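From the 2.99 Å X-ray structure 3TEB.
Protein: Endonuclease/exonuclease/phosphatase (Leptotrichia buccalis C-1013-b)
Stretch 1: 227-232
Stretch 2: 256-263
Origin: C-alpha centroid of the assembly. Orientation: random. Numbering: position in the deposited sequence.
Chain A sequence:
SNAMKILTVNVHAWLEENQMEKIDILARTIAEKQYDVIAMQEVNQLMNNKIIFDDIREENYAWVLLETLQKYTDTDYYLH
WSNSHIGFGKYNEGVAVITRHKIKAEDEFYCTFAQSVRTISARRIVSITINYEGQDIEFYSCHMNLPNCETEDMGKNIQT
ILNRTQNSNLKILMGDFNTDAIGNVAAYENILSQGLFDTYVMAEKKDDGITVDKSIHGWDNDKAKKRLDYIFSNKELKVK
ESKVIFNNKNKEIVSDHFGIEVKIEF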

# COMPACT_ATOMS: atom_id res chain seq x y z
N ARG A 227 3.71 -9.34 11.51
CA ARG A 227 2.81 -8.29 11.07
C ARG A 227 3.69 -7.12 10.61
O ARG A 227 4.20 -6.35 11.42
CB ARG A 227 1.86 -7.89 12.19
CG ARG A 227 0.73 -7.00 11.77
CD ARG A 227 -0.30 -6.82 12.87
NE ARG A 227 -0.54 -5.41 13.11
CZ ARG A 227 -0.37 -4.81 14.28
NH1 ARG A 227 -0.00 -5.49 15.35
NH2 ARG A 227 -0.60 -3.51 14.39
N LEU A 228 3.87 -7.03 9.29
CA LEU A 228 4.80 -6.10 8.67
C LEU A 228 4.10 -4.98 7.91
O LEU A 228 4.69 -3.93 7.64
CB LEU A 228 5.69 -6.85 7.70
CG LEU A 228 6.73 -7.84 8.21
CD1 LEU A 228 7.66 -8.17 7.05
CD2 LEU A 228 7.53 -7.27 9.37
N ASP A 229 2.85 -5.25 7.53
CA ASP A 229 2.04 -4.31 6.76
C ASP A 229 1.06 -3.61 7.69
O ASP A 229 0.61 -4.20 8.68
CB ASP A 229 1.26 -5.07 5.67
CG ASP A 229 2.18 -5.78 4.66
OD1 ASP A 229 2.72 -6.87 4.99
OD2 ASP A 229 2.34 -5.25 3.53
N TYR A 230 0.73 -2.36 7.40
CA TYR A 230 -0.16 -1.59 8.27
C TYR A 230 -1.08 -0.63 7.55
O TYR A 230 -0.89 -0.34 6.37
CB TYR A 230 0.65 -0.76 9.27
CG TYR A 230 1.62 -1.53 10.12
CD1 TYR A 230 1.24 -2.02 11.37
CD2 TYR A 230 2.93 -1.74 9.69
CE1 TYR A 230 2.14 -2.70 12.17
CE2 TYR A 230 3.84 -2.43 10.48
CZ TYR A 230 3.44 -2.90 11.72
OH TYR A 230 4.34 -3.58 12.50
N ILE A 231 -2.06 -0.14 8.29
CA ILE A 231 -2.81 1.04 7.90
C ILE A 231 -2.84 2.00 9.11
O ILE A 231 -3.53 1.75 10.10
CB ILE A 231 -4.20 0.68 7.35
CG1 ILE A 231 -4.05 0.06 5.96
CG2 ILE A 231 -5.09 1.91 7.24
CD1 ILE A 231 -5.18 -0.80 5.55
N PHE A 232 -2.05 3.06 9.02
CA PHE A 232 -1.94 4.07 10.07
C PHE A 232 -2.82 5.27 9.76
O PHE A 232 -3.23 5.47 8.61
CB PHE A 232 -0.50 4.55 10.23
CG PHE A 232 0.46 3.49 10.69
CD1 PHE A 232 0.34 2.92 11.95
CD2 PHE A 232 1.50 3.08 9.87
CE1 PHE A 232 1.23 1.93 12.37
CE2 PHE A 232 2.39 2.11 10.28
CZ PHE A 232 2.26 1.52 11.54
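Stretch 2 256-263: DHFGIEVK

How does stretch 2 run relative to stretch 1? Asp256, His257 and Phe258 form a loop or turn that leads into a strand that begins at Gly259 and continues past Lys263, and all eight residues have negative phi; from His257 onward psi lies between 117° and 162°, so the chain is extended. This strand runs in broadly the same direction as the strand that begins at Asp229, with 26° between their N-to-C directions and a signed crossing angle of -26°. The axes come no closer than 7.5 Å, and the CA atoms of Tyr230 and Ile260 are 7.3 Å apart. At that spacing the backbones do not pair with each other; side chains fill the gap.

What does the loop contribute before the strand begins? Asp256 lies out of reach, but His257 points its CA-to-CB bond toward stretch 1 and makes the one hydrogen bond of the contact. ND1 of His257 donates to OD1 of Asp229 at 2.9 Å, with an N-H...acceptor angle of 165°, so the bond is short and nearly straight. The carboxylate oxygen sits at the edge of the imidazole, near the ring plane, where a ring nitrogen can direct its hydrogen. Leu228 is a looser neighbour, its CD1 4.4 Å from CE1 of His257. The CA-to-CB bond of Phe258 points sideways and the end of its side chain leads away, so even its CB stays 6.8 Å from OD1 of Asp229.

Which residue is central once the strand is under way? Gly259 has no side chain and makes no contact, and Ile260 follows with the largest covered area of either stretch, 73 Å². With chi1 m and chi2 t, CD1 of Ile260 comes to 3.2 Å from O of Asp229, a close approach of a methyl group to a carbonyl, and to 3.9 Å from CB of Asp229. CD1 of Ile260 also lies 3.8 Å from N of Tyr230, whose CA-to-CB bond points away. On its other branch, CG2 of Ile260 packs 3.9 Å from CD1 of Ile231.

How does the contact end? The alternation of an extended strand turns the CA-to-CB bond of Glu261 away and brings that of Val262 back toward stretch 1. CG2 of Val262 lies 3.8 Å from CD1 of Ile231, so this one methyl of Ile231 touches both Ile260 and Val262 and extends the apolar packing along the strand. A polar link at His257 thus gives way to aliphatic packing, and together they bury 327 Å², both sides summed.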

# COMPACT_ATOMS: atom_id res chain seq x y z
N ASP A 256 3.68 -12.67 -1.84
CA ASP A 256 4.47 -13.21 -0.73
C ASP A 256 4.14 -12.51 0.60
O ASP A 256 4.70 -12.85 1.64
CB ASP A 256 5.98 -13.22 -1.04
CG ASP A 256 6.58 -11.83 -1.23
OD1 ASP A 256 5.85 -10.80 -1.22
OD2 ASP A 256 7.82 -11.76 -1.39
N HIS A 257 3.24 -11.53 0.53
CA HIS A 257 2.63 -10.87 1.69
C HIS A 257 1.13 -11.07 1.57
O HIS A 257 0.62 -11.15 0.45
CB HIS A 257 2.86 -9.36 1.63
CG HIS A 257 4.24 -8.92 2.00
ND1 HIS A 257 4.48 -8.00 2.99
CD2 HIS A 257 5.45 -9.25 1.48
CE1 HIS A 257 5.79 -7.79 3.08
NE2 HIS A 257 6.40 -8.53 2.18
N PHE A 258 0.42 -11.12 2.69
CA PHE A 258 -1.05 -11.05 2.64
C PHE A 258 -1.48 -9.59 2.73
O PHE A 258 -0.71 -8.71 3.14
CB PHE A 258 -1.69 -11.84 3.78
CG PHE A 258 -1.08 -13.19 4.03
CD1 PHE A 258 -0.72 -14.02 2.97
CD2 PHE A 258 -0.89 -13.64 5.33
CE1 PHE A 258 -0.16 -15.27 3.21
CE2 PHE A 258 -0.34 -14.88 5.58
CZ PHE A 258 0.03 -15.70 4.53
N GLY A 259 -2.73 -9.33 2.33
CA GLY A 259 -3.23 -7.96 2.33
C GLY A 259 -4.04 -7.66 3.57
O GLY A 259 -4.53 -8.57 4.23
N ILE A 260 -4.18 -6.37 3.88
CA ILE A 260 -5.03 -5.91 4.98
C ILE A 260 -6.22 -5.18 4.41
O ILE A 260 -6.10 -4.38 3.47
CB ILE A 260 -4.28 -4.97 5.95
CG1 ILE A 260 -3.18 -5.71 6.69
CG2 ILE A 260 -5.23 -4.38 6.98
CD1 ILE A 260 -2.24 -4.78 7.38
N GLU A 261 -7.36 -5.46 5.01
CA GLU A 261 -8.63 -4.99 4.56
C GLU A 261 -9.32 -4.37 5.77
O GLU A 261 -9.60 -5.04 6.76
CB GLU A 261 -9.38 -6.19 4.01
CG GLU A 261 -10.81 -5.96 3.62
CD GLU A 261 -11.65 -7.25 3.64
OE1 GLU A 261 -12.85 -7.18 3.27
OE2 GLU A 261 -11.12 -8.33 4.02
N VAL A 262 -9.59 -3.07 5.69
CA VAL A 262 -10.06 -2.29 6.84
C VAL A 262 -11.36 -1.56 6.51
O VAL A 262 -11.50 -1.00 5.41
CB VAL A 262 -8.97 -1.26 7.27
CG1 VAL A 262 -9.52 -0.20 8.17
CG2 VAL A 262 -7.83 -1.97 7.97
N LYS A 263 -12.30 -1.56 7.44
CA LYS A 263 -13.55 -0.81 7.28
C LYS A 263 -13.65 0.39 8.25
O LYS A 263 -13.56 0.23 9.47
CB LYS A 263 -14.76 -1.75 7.42
CG LYS A 263 -16.07 -1.14 6.93
CD LYS A 263 -17.27 -2.00 7.34
CE LYS A 263 -18.53 -1.14 7.49
NZ LYS A 263 -19.55 -1.79 8.38